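Local coordinates for protein putative translation initiation inhibitor (Salmonella typhimurium, PDB 3GTZ) that is of unknown function but belongs to the RutC (YjgF-like) family, whose better-known relatives are trimers that deaminate reactive enamines and imines, at residues T27-N32 against P104-E109; D36-T41 against N79-A84; S60-A65 against H90-C95; D64-L69 against E109-A114. One frame throughout, in Å; residues are numbered along the deposited sequence.

Contact 1: T27-N32 against P104-E109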
# COMPACT_ATOMS: atom_id res chain seq x y z
N THR A 27 -10.50 -0.68 -3.18
CA THR A 27 -10.43 -1.34 -1.90
C THR A 27 -11.76 -2.02 -1.64
O THR A 27 -12.78 -1.38 -1.61
CB THR A 27 -10.13 -0.31 -0.76
OG1 THR A 27 -8.72 -0.03 -0.71
CG2 THR A 27 -10.59 -0.87 0.61
N GLY A 28 -11.75 -3.33 -1.45
CA GLY A 28 -13.00 -4.02 -1.21
C GLY A 28 -13.22 -4.16 0.27
O GLY A 28 -12.30 -4.50 1.01
N VAL A 29 -14.44 -3.88 0.70
CA VAL A 29 -14.83 -4.04 2.07
C VAL A 29 -16.09 -4.91 2.13
O VAL A 29 -16.85 -4.96 1.15
CB VAL A 29 -15.06 -2.67 2.74
CG1 VAL A 29 -13.93 -1.72 2.40
CG2 VAL A 29 -16.38 -2.07 2.30
N PRO A 30 -16.30 -5.62 3.25
CA PRO A 30 -17.44 -6.54 3.33
C PRO A 30 -18.85 -5.90 3.28
O PRO A 30 -19.04 -4.75 3.67
CB PRO A 30 -17.19 -7.26 4.66
CG PRO A 30 -15.76 -7.02 4.97
CD PRO A 30 -15.48 -5.67 4.47
N GLU A 31 -19.82 -6.67 2.78
CA GLU A 31 -21.22 -6.23 2.74
C GLU A 31 -21.99 -6.73 3.97
O GLU A 31 -22.67 -5.96 4.62
CB GLU A 31 -21.90 -6.70 1.45
CG GLU A 31 -21.84 -5.66 0.31
CD GLU A 31 -22.09 -6.26 -1.10
OE1 GLU A 31 -22.31 -7.50 -1.20
OE2 GLU A 31 -22.04 -5.48 -2.09
N ASN A 32 -21.87 -8.02 4.27
CA ASN A 32 -22.58 -8.64 5.40
C ASN A 32 -21.71 -8.57 6.64
O ASN A 32 -20.74 -9.30 6.78
CB ASN A 32 -22.92 -10.10 5.06
CG ASN A 32 -23.95 -10.74 6.04
OD1 ASN A 32 -24.41 -10.14 7.03
ND2 ASN A 32 -24.30 -12.00 5.73
N PRO A 104 -15.70 -2.48 13.40
CA PRO A 104 -15.31 -3.63 14.22
C PRO A 104 -15.97 -4.98 13.83
O PRO A 104 -15.57 -6.03 14.34
CB PRO A 104 -15.69 -3.21 15.65
CG PRO A 104 -16.74 -2.15 15.48
CD PRO A 104 -16.56 -1.52 14.13
N LYS A 105 -16.96 -4.92 12.95
CA LYS A 105 -17.58 -6.08 12.34
C LYS A 105 -16.84 -6.59 11.07
O LYS A 105 -17.25 -7.63 10.50
CB LYS A 105 -19.01 -5.73 11.94
CG LYS A 105 -20.08 -6.43 12.74
CD LYS A 105 -20.70 -5.56 13.82
CE LYS A 105 -21.96 -6.24 14.38
NZ LYS A 105 -22.98 -6.54 13.29
N TYR A 106 -15.81 -5.87 10.59
CA TYR A 106 -15.07 -6.28 9.39
C TYR A 106 -14.03 -7.30 9.77
O TYR A 106 -13.15 -6.99 10.57
CB TYR A 106 -14.30 -5.12 8.75
CG TYR A 106 -15.09 -4.05 8.04
CD1 TYR A 106 -16.42 -4.23 7.68
CD2 TYR A 106 -14.47 -2.84 7.71
CE1 TYR A 106 -17.13 -3.21 7.02
CE2 TYR A 106 -15.17 -1.83 7.06
CZ TYR A 106 -16.49 -2.01 6.71
OH TYR A 106 -17.17 -1.02 6.05
N LYS A 107 -14.08 -8.49 9.18
CA LYS A 107 -13.01 -9.46 9.48
C LYS A 107 -11.88 -9.27 8.45
O LYS A 107 -10.74 -9.61 8.71
CB LYS A 107 -13.51 -10.93 9.55
CG LYS A 107 -14.97 -11.18 9.99
CD LYS A 107 -15.32 -10.80 11.38
CE LYS A 107 -16.79 -11.20 11.77
NZ LYS A 107 -17.96 -10.28 11.37
N VAL A 108 -12.20 -8.69 7.31
CA VAL A 108 -11.27 -8.60 6.18
C VAL A 108 -11.51 -7.32 5.37
O VAL A 108 -12.61 -6.77 5.38
CB VAL A 108 -11.40 -9.84 5.27
CG1 VAL A 108 -12.82 -9.99 4.79
CG2 VAL A 108 -10.48 -9.74 4.11
N GLU A 109 -10.46 -6.87 4.69
CA GLU A 109 -10.54 -5.78 3.73
C GLU A 109 -9.45 -6.04 2.68
O GLU A 109 -8.43 -6.68 2.99
CB GLU A 109 -10.31 -4.50 4.51
CG GLU A 109 -10.43 -3.22 3.80
CD GLU A 109 -10.47 -2.06 4.82
OE1 GLU A 109 -9.68 -1.09 4.66
OE2 GLU A 109 -11.26 -2.15 5.80
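Pro-30 lies on one face of the Tyr-106 ring in a CH-pi contact. Its CD sits 3.9 Å from the ring centroid, 22° off the ring normal, displaced toward CD1. The tyrosine CG stands anti to its own carbonyl carbon (chi1 -71°), which sets the ring with one face toward Pro-30. Val-29 meets the far end of the same ring, with its CG2 4.0 Å from Tyr-106 OH.

The remaining apolar contacts are lighter. Pro-30 CG is 4.2 Å from Val-108 CG1. The Glu-109 chain is extended, with CG anti to the backbone N (chi1 -175°). Its methylene CG lies 4.0 Å from Thr-27 CG2 and 4.1 Å from Val-29 CG1. Val-29 and Glu-109 run side by side and point the same way, while Thr-27 crosses the glutamate at a slant.

No conventional hydrogen bond joins 27-32 to 104-109. Gly-28 O takes a CA-H...O contact from Glu-109 CA at 3.5 Å. Pro-30 CG also rests against Val-108 O, 3.2 Å away. Within 104-109, Lys-107 NZ donates to Lys-105 O at 2.9 Å and also bonds to Ala-35 O.

The contact marks where two antiparallel neighbours part. Strand 23-28 ends here and strand 108-115 begins, and Gly-28 still pairs with Ile-110. On the sheet side that carries Glu-109, Cys-95 of the second subunit packs on the glutamate and Val-93 of that subunit on Thr-27. Gln-40 of helix 37-54 packs on Pro-30 and Val-108, and its side chain hydrogen-bonds to Lys-107 N, Lys-105 O and Asn-32 O. Val-108 also touches Ile-67 and Leu-69 of strand 62-69.

Contact 2: D36-T41 against N79-A84; sequences DAFEQT and NKAWDA
Ala-81 is gripped between Phe-38 and Thr-41 in the tight part of the contact. Thr-41 CG2 lies 3.6 Å from Ala-81 CB. Phe-38 CE1 comes to 3.7 Å from the same methyl. The short axes come to 8.6 Å and cross at -35°, with the small Ala-81 between them. Phe-38 CG is anti to its backbone N (chi1 174°), and the ring presents its edge to Ala-81 N.

The loose part is the exposed end of Lys-80. This side chain crosses Phe-38 at about a right angle, and its CD is still close, 3.6 Å from Phe-38 CE1. The chain bends at chi3 and carries NZ over the ring face, 4.9 Å from the centroid, in a cation-pi contact.

Segment 36-41 is also fixed from within. Asp-36 N-caps helix 37-54, its OD2 accepting a nearly straight bond from Glu-39 N at 2.9 Å. Thr-41 OG1 bonds to Ala-37 O, which accepts Thr-41 N from its opposite face. This turns CG2 to Ala-81.

Both helices lie on the same sheet face, Thr-41 on Val-108 and Trp-82 on Ile-67. No hydrogen bond crosses the contact, which leaves apolar packing and one cation-pi contact at the solvent edge.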
# COMPACT_ATOMS: atom_id res chain seq x y z
N ASP A 36 -19.07 -14.39 8.93
CA ASP A 36 -17.74 -14.79 9.28
C ASP A 36 -16.71 -14.41 8.21
O ASP A 36 -17.06 -13.88 7.16
CB ASP A 36 -17.71 -16.31 9.57
CG ASP A 36 -18.04 -17.19 8.32
OD1 ASP A 36 -18.36 -18.40 8.51
OD2 ASP A 36 -17.98 -16.70 7.16
N ALA A 37 -15.43 -14.68 8.46
CA ALA A 37 -14.36 -14.20 7.59
C ALA A 37 -14.36 -14.90 6.23
O ALA A 37 -13.92 -14.29 5.26
CB ALA A 37 -12.98 -14.36 8.25
N PHE A 38 -14.78 -16.18 6.19
CA PHE A 38 -14.84 -16.89 4.91
C PHE A 38 -15.87 -16.24 3.99
O PHE A 38 -15.57 -15.91 2.85
CB PHE A 38 -15.15 -18.38 5.04
CG PHE A 38 -15.34 -19.04 3.70
CD1 PHE A 38 -14.24 -19.35 2.91
CD2 PHE A 38 -16.61 -19.24 3.19
CE1 PHE A 38 -14.40 -19.90 1.67
CE2 PHE A 38 -16.78 -19.76 1.94
CZ PHE A 38 -15.66 -20.09 1.16
N GLU A 39 -17.06 -16.01 4.50
CA GLU A 39 -18.07 -15.30 3.72
C GLU A 39 -17.60 -13.91 3.32
O GLU A 39 -17.73 -13.53 2.16
CB GLU A 39 -19.38 -15.21 4.45
CG GLU A 39 -20.51 -14.61 3.62
CD GLU A 39 -21.87 -14.83 4.24
OE1 GLU A 39 -22.01 -15.67 5.15
OE2 GLU A 39 -22.82 -14.16 3.81
N GLN A 40 -17.01 -13.16 4.26
CA GLN A 40 -16.64 -11.77 3.98
C GLN A 40 -15.54 -11.74 2.92
O GLN A 40 -15.61 -10.90 2.00
CB GLN A 40 -16.20 -11.04 5.24
CG GLN A 40 -17.37 -10.56 6.14
CD GLN A 40 -16.98 -9.53 7.19
OE1 GLN A 40 -15.81 -9.22 7.33
NE2 GLN A 40 -17.95 -8.99 7.91
N THR A 41 -14.59 -12.67 2.98
CA THR A 41 -13.53 -12.73 1.97
C THR A 41 -14.07 -13.14 0.58
O THR A 41 -13.81 -12.48 -0.42
CB THR A 41 -12.38 -13.65 2.40
OG1 THR A 41 -11.88 -13.21 3.67
CG2 THR A 41 -11.24 -13.69 1.32
N ASN A 79 -7.72 -17.65 3.26
CA ASN A 79 -6.99 -18.46 2.24
C ASN A 79 -7.87 -19.46 1.50
O ASN A 79 -7.67 -19.72 0.31
CB ASN A 79 -5.83 -19.23 2.85
CG ASN A 79 -4.63 -18.35 3.09
OD1 ASN A 79 -4.46 -17.32 2.42
ND2 ASN A 79 -3.79 -18.73 4.05
N LYS A 80 -8.82 -20.04 2.21
CA LYS A 80 -9.76 -20.95 1.62
C LYS A 80 -10.59 -20.20 0.59
O LYS A 80 -10.76 -20.69 -0.49
CB LYS A 80 -10.63 -21.52 2.71
CG LYS A 80 -11.54 -22.68 2.37
CD LYS A 80 -12.75 -22.64 3.33
CE LYS A 80 -13.18 -24.00 3.80
NZ LYS A 80 -14.46 -23.83 4.59
N ALA A 81 -11.09 -19.00 0.91
CA ALA A 81 -11.83 -18.18 -0.07
C ALA A 81 -10.94 -17.77 -1.22
O ALA A 81 -11.29 -17.93 -2.37
CB ALA A 81 -12.43 -16.97 0.59
N TRP A 82 -9.77 -17.27 -0.92
CA TRP A 82 -8.82 -16.89 -1.97
C TRP A 82 -8.57 -18.07 -2.89
O TRP A 82 -8.58 -17.92 -4.11
CB TRP A 82 -7.51 -16.43 -1.35
CG TRP A 82 -6.45 -16.08 -2.32
CD1 TRP A 82 -5.56 -16.93 -2.87
CD2 TRP A 82 -6.15 -14.78 -2.85
NE1 TRP A 82 -4.73 -16.26 -3.72
CE2 TRP A 82 -5.05 -14.93 -3.70
CE3 TRP A 82 -6.70 -13.51 -2.66
CZ2 TRP A 82 -4.49 -13.88 -4.39
CZ3 TRP A 82 -6.13 -12.45 -3.33
CH2 TRP A 82 -5.05 -12.64 -4.20
N ASP A 83 -8.32 -19.24 -2.30
CA ASP A 83 -7.95 -20.41 -3.08
C ASP A 83 -9.05 -20.92 -4.00
O ASP A 83 -8.77 -21.50 -5.03
CB ASP A 83 -7.46 -21.55 -2.19
CG ASP A 83 -6.10 -21.27 -1.56
OD1 ASP A 83 -5.39 -20.33 -1.99
OD2 ASP A 83 -5.78 -22.01 -0.60
N ALA A 84 -10.30 -20.67 -3.64
CA ALA A 84 -11.45 -21.10 -4.43
C ALA A 84 -11.66 -20.17 -5.64
O ALA A 84 -12.27 -20.58 -6.64
CB ALA A 84 -12.66 -21.15 -3.56

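Contact 3: S60-A65 against H90-C95; sequences SRILDA and HAPVRC
The flat carboxylate of Asp-64 meets the branched side chain of Val-93, with OD1 3.3 Å from Val-93 CB. Asp-64 CG is anti to the backbone N (chi1 -174°), which swings this oxygen over the valine. The Pro-92 ring lies alongside Ile-62, its CB 3.7 Å from Ile-62 CG2. The same proline carbon rests 3.2 Å from Leu-63 O. The imidazole of His-90 turns away, so of its side chain CB is the part nearest Ser-60. The guanidinium of Arg-94 makes a cation-pi contact with Trp-82 and a hydrogen bond to Asn-79.

The backbones form a parallel pair. Val-93 N donates to Leu-63 O at 3.1 Å, and Ala-65 N to Val-93 O at 2.9 Å. The bond from Cys-95 N to Ala-65 O is weak, with an N-H...O angle of 121°.

These are the two strands of a beta-alpha-beta unit, with helix 75-85 between them in the chain. Trp-82 of that helix packs on Ala-65 and Pro-92. On the far edge of strand 62-69, Leu-63 and Asp-64 both face Val-113 in a classic beta bulge. The third subunit packs against Asp-64 and Val-93 through its Trp-25 and Thr-27.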
# COMPACT_ATOMS: atom_id res chain seq x y z
N SER A 60 -8.00 -11.91 -13.80
CA SER A 60 -6.73 -12.35 -14.35
C SER A 60 -5.82 -11.19 -14.51
O SER A 60 -4.68 -11.43 -14.83
CB SER A 60 -6.85 -12.95 -15.78
OG SER A 60 -8.16 -13.30 -16.08
N ARG A 61 -6.33 -9.96 -14.39
CA ARG A 61 -5.55 -8.77 -14.68
C ARG A 61 -5.16 -8.02 -13.42
O ARG A 61 -4.71 -6.89 -13.50
CB ARG A 61 -6.30 -7.84 -15.62
CG ARG A 61 -6.79 -8.50 -16.96
CD ARG A 61 -5.91 -8.20 -18.15
NE ARG A 61 -5.92 -6.78 -18.46
CZ ARG A 61 -4.95 -6.12 -19.10
NH1 ARG A 61 -3.86 -6.75 -19.52
NH2 ARG A 61 -5.06 -4.82 -19.32
N ILE A 62 -5.29 -8.64 -12.26
CA ILE A 62 -4.97 -7.96 -11.02
C ILE A 62 -3.47 -8.07 -10.86
O ILE A 62 -2.89 -9.12 -11.08
CB ILE A 62 -5.66 -8.60 -9.82
CG1 ILE A 62 -7.17 -8.45 -9.92
CG2 ILE A 62 -5.13 -8.02 -8.51
CD1 ILE A 62 -7.94 -9.33 -8.93
N LEU A 63 -2.85 -6.98 -10.42
CA LEU A 63 -1.40 -6.90 -10.33
C LEU A 63 -0.89 -7.17 -8.93
O LEU A 63 0.02 -7.95 -8.75
CB LEU A 63 -0.94 -5.53 -10.79
CG LEU A 63 -1.40 -5.12 -12.18
CD1 LEU A 63 -1.12 -3.63 -12.40
CD2 LEU A 63 -0.68 -5.97 -13.20
N ASP A 64 -1.50 -6.54 -7.94
CA ASP A 64 -1.07 -6.66 -6.55
C ASP A 64 -2.26 -6.62 -5.60
O ASP A 64 -3.16 -5.86 -5.82
CB ASP A 64 -0.14 -5.51 -6.22
CG ASP A 64 0.47 -5.64 -4.85
OD1 ASP A 64 1.35 -6.49 -4.64
OD2 ASP A 64 0.04 -4.92 -3.96
N ALA A 65 -2.26 -7.44 -4.56
CA ALA A 65 -3.37 -7.47 -3.59
C ALA A 65 -2.83 -7.48 -2.16
O ALA A 65 -1.92 -8.22 -1.84
CB ALA A 65 -4.28 -8.69 -3.81
N HIS A 90 -2.31 -16.91 -13.12
CA HIS A 90 -2.61 -15.50 -13.41
C HIS A 90 -2.87 -14.72 -12.11
O HIS A 90 -3.57 -13.73 -12.09
CB HIS A 90 -3.80 -15.42 -14.36
CG HIS A 90 -3.53 -16.00 -15.70
ND1 HIS A 90 -2.99 -15.26 -16.73
CD2 HIS A 90 -3.66 -17.26 -16.18
CE1 HIS A 90 -2.82 -16.03 -17.79
NE2 HIS A 90 -3.23 -17.25 -17.48
N ALA A 91 -2.27 -15.19 -11.03
CA ALA A 91 -2.45 -14.61 -9.71
C ALA A 91 -1.56 -13.35 -9.51
O ALA A 91 -0.43 -13.28 -9.99
CB ALA A 91 -2.11 -15.66 -8.66
N PRO A 92 -2.04 -12.38 -8.73
CA PRO A 92 -1.20 -11.23 -8.45
C PRO A 92 -0.18 -11.50 -7.34
O PRO A 92 -0.21 -12.57 -6.71
CB PRO A 92 -2.20 -10.20 -8.00
CG PRO A 92 -3.25 -11.01 -7.31
CD PRO A 92 -3.33 -12.31 -8.04
N VAL A 93 0.73 -10.55 -7.12
CA VAL A 93 1.51 -10.51 -5.88
C VAL A 93 0.52 -10.35 -4.74
O VAL A 93 -0.46 -9.65 -4.85
CB VAL A 93 2.54 -9.34 -5.85
CG1 VAL A 93 3.30 -9.32 -4.52
CG2 VAL A 93 3.53 -9.50 -6.96
N ARG A 94 0.75 -11.08 -3.67
CA ARG A 94 -0.19 -11.11 -2.57
C ARG A 94 0.54 -10.89 -1.29
O ARG A 94 1.69 -11.28 -1.13
CB ARG A 94 -0.95 -12.45 -2.51
CG ARG A 94 -1.76 -12.61 -1.22
CD ARG A 94 -2.98 -13.40 -1.42
NE ARG A 94 -2.79 -14.80 -1.14
CZ ARG A 94 -3.04 -15.39 0.02
NH1 ARG A 94 -3.48 -14.70 1.05
NH2 ARG A 94 -2.82 -16.70 0.15
N CYS A 95 -0.16 -10.30 -0.35
CA CYS A 95 0.43 -9.89 0.86
C CYS A 95 -0.71 -9.79 1.89
O CYS A 95 -1.70 -9.08 1.67
CB CYS A 95 1.10 -8.57 0.53
SG CYS A 95 1.35 -7.55 1.85

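Contact 4: D64-L69 against E109-A114; sequences DATIFL and EIKIVA
Ile-112 touches Ala-65 with the tip of its side chain, CD1 lying 3.5 Å from Ala-65 CB. CG1 sits beside the backbone N, and a chi2 of -47° then folds CD1 toward the opposing strand. Ile-110 starts from a similar first torsion but runs straight on, with chi2 at 179°. Its CG1 meets Ile-67 CG2 more loosely, at 4.3 Å.

Thr-66 and Lys-111 sit on the other face of the sheet. Lys-111 CG lies 4.4 Å from Thr-66 CB. Lys-111 NZ stays 4.8 Å from Asp-64 OD2 of the same chain, not in contact. Phe-68 is on that face too, its CG anti to the carbonyl carbon and beside the backbone N.

The strands are antiparallel, at 168° by their short axes, and are neighbouring inner strands of the chorismate mutase-like sheet of the YjgF family. Asp-64 with Val-113, Thr-66 with Lys-111 and Phe-68 with Glu-109 are hydrogen-bonded pairs, each closed by two backbone bonds. Thr-66 O accepts from Lys-111 N at 2.9 Å. Glu-109 O accepts from Phe-68 N at 2.9 Å. Ala-65 with Ile-112 and Ile-67 with Ile-110 are the non-hydrogen-bonded pairs between them. Here CA-H...O contacts fill in, such as Ala-65 CA to Lys-111 O at 3.3 Å.

Helix 37-54 covers Ile-110 and Ile-112 through Ile-48, while Trp-82 and Met-78 of helix 75-85 cover Ile-67. The opposite face meets the other subunits. Phe-68 packs on Cys-95 of the second, and Asp-64 makes a weak, long ion pair with Lys-111 of the third.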
# COMPACT_ATOMS: atom_id res chain seq x y z
N ASP A 64 -1.50 -6.54 -7.94
CA ASP A 64 -1.07 -6.66 -6.55
C ASP A 64 -2.26 -6.62 -5.60
O ASP A 64 -3.16 -5.86 -5.82
CB ASP A 64 -0.14 -5.51 -6.22
CG ASP A 64 0.47 -5.64 -4.85
OD1 ASP A 64 1.35 -6.49 -4.64
OD2 ASP A 64 0.04 -4.92 -3.96
N ALA A 65 -2.26 -7.44 -4.56
CA ALA A 65 -3.37 -7.47 -3.59
C ALA A 65 -2.83 -7.48 -2.16
O ALA A 65 -1.92 -8.22 -1.84
CB ALA A 65 -4.28 -8.69 -3.81
N THR A 66 -3.39 -6.66 -1.31
CA THR A 66 -3.02 -6.63 0.08
C THR A 66 -4.28 -6.89 0.87
O THR A 66 -5.26 -6.19 0.70
CB THR A 66 -2.43 -5.29 0.45
OG1 THR A 66 -1.41 -4.97 -0.51
CG2 THR A 66 -1.82 -5.30 1.86
N ILE A 67 -4.24 -7.93 1.69
CA ILE A 67 -5.37 -8.36 2.49
C ILE A 67 -5.10 -7.99 3.95
O ILE A 67 -4.09 -8.38 4.51
CB ILE A 67 -5.54 -9.89 2.37
CG1 ILE A 67 -5.70 -10.29 0.90
CG2 ILE A 67 -6.72 -10.35 3.13
CD1 ILE A 67 -6.05 -11.78 0.70
N PHE A 68 -5.99 -7.20 4.54
CA PHE A 68 -5.91 -6.85 5.94
C PHE A 68 -6.96 -7.65 6.69
O PHE A 68 -8.12 -7.63 6.33
CB PHE A 68 -6.13 -5.37 6.15
CG PHE A 68 -5.07 -4.50 5.55
CD1 PHE A 68 -3.89 -4.29 6.21
CD2 PHE A 68 -5.27 -3.87 4.33
CE1 PHE A 68 -2.89 -3.47 5.66
CE2 PHE A 68 -4.29 -3.04 3.76
CZ PHE A 68 -3.09 -2.84 4.43
N LEU A 69 -6.55 -8.39 7.70
CA LEU A 69 -7.47 -9.15 8.56
C LEU A 69 -7.46 -8.52 9.92
O LEU A 69 -6.40 -8.15 10.39
CB LEU A 69 -7.01 -10.60 8.68
CG LEU A 69 -7.05 -11.45 7.42
CD1 LEU A 69 -6.10 -12.60 7.56
CD2 LEU A 69 -8.47 -11.94 7.08
N GLU A 109 -10.46 -6.87 4.69
CA GLU A 109 -10.54 -5.78 3.73
C GLU A 109 -9.45 -6.04 2.68
O GLU A 109 -8.43 -6.68 2.99
CB GLU A 109 -10.31 -4.50 4.51
CG GLU A 109 -10.43 -3.22 3.80
CD GLU A 109 -10.47 -2.06 4.82
OE1 GLU A 109 -9.68 -1.09 4.66
OE2 GLU A 109 -11.26 -2.15 5.80
N ILE A 110 -9.65 -5.63 1.43
CA ILE A 110 -8.73 -6.07 0.36
C ILE A 110 -8.44 -4.96 -0.65
O ILE A 110 -9.33 -4.51 -1.35
CB ILE A 110 -9.29 -7.29 -0.41
CG1 ILE A 110 -9.61 -8.47 0.53
CG2 ILE A 110 -8.30 -7.72 -1.46
CD1 ILE A 110 -10.19 -9.70 -0.17
N LYS A 111 -7.20 -4.50 -0.71
CA LYS A 111 -6.86 -3.46 -1.66
C LYS A 111 -6.19 -4.09 -2.87
O LYS A 111 -5.38 -5.01 -2.77
CB LYS A 111 -6.03 -2.32 -0.96
CG LYS A 111 -4.66 -2.07 -1.46
CD LYS A 111 -3.97 -0.84 -0.76
CE LYS A 111 -3.09 0.00 -1.78
NZ LYS A 111 -2.18 -0.80 -2.76
N ILE A 112 -6.52 -3.54 -4.01
CA ILE A 112 -6.28 -4.12 -5.34
C ILE A 112 -5.72 -3.03 -6.22
O ILE A 112 -6.27 -1.93 -6.25
CB ILE A 112 -7.64 -4.60 -5.86
CG1 ILE A 112 -7.97 -5.93 -5.20
CG2 ILE A 112 -7.75 -4.64 -7.34
CD1 ILE A 112 -6.88 -6.88 -5.21
N VAL A 113 -4.59 -3.29 -6.87
CA VAL A 113 -4.17 -2.53 -8.05
C VAL A 113 -4.26 -3.49 -9.23
O VAL A 113 -3.77 -4.60 -9.12
CB VAL A 113 -2.72 -2.06 -7.95
CG1 VAL A 113 -2.41 -1.07 -9.04
CG2 VAL A 113 -2.42 -1.47 -6.58
N ALA A 114 -4.88 -3.08 -10.34
CA ALA A 114 -5.12 -3.93 -11.51
C ALA A 114 -4.83 -3.18 -12.82
O ALA A 114 -4.79 -1.95 -12.81
CB ALA A 114 -6.59 -4.39 -11.51

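How the contacts relate
From the N terminus, residues 27-32 come first and are met by 104-109, which closes contact 1. Contacts 2 and 3 are both nested in that loop. Contact 2 joins the start of helix 37-54 to helix 75-85. Contact 3 closes the beta-alpha-beta unit, and its segments alternate with those of contact 2, so the two cross. Contact 4 closes the loop from 64-69 to 109-114, shares Asp-64 and Ala-65 with contact 3, and crosses contacts 1 and 2. Contacts 1, 4 and 3 follow one another across the sheet, through strands 23-28, 108-115, 62-69 and 93-98. Gln-40 ties contact 2 to contact 1, and Trp-82 ties it to contacts 3 and 4.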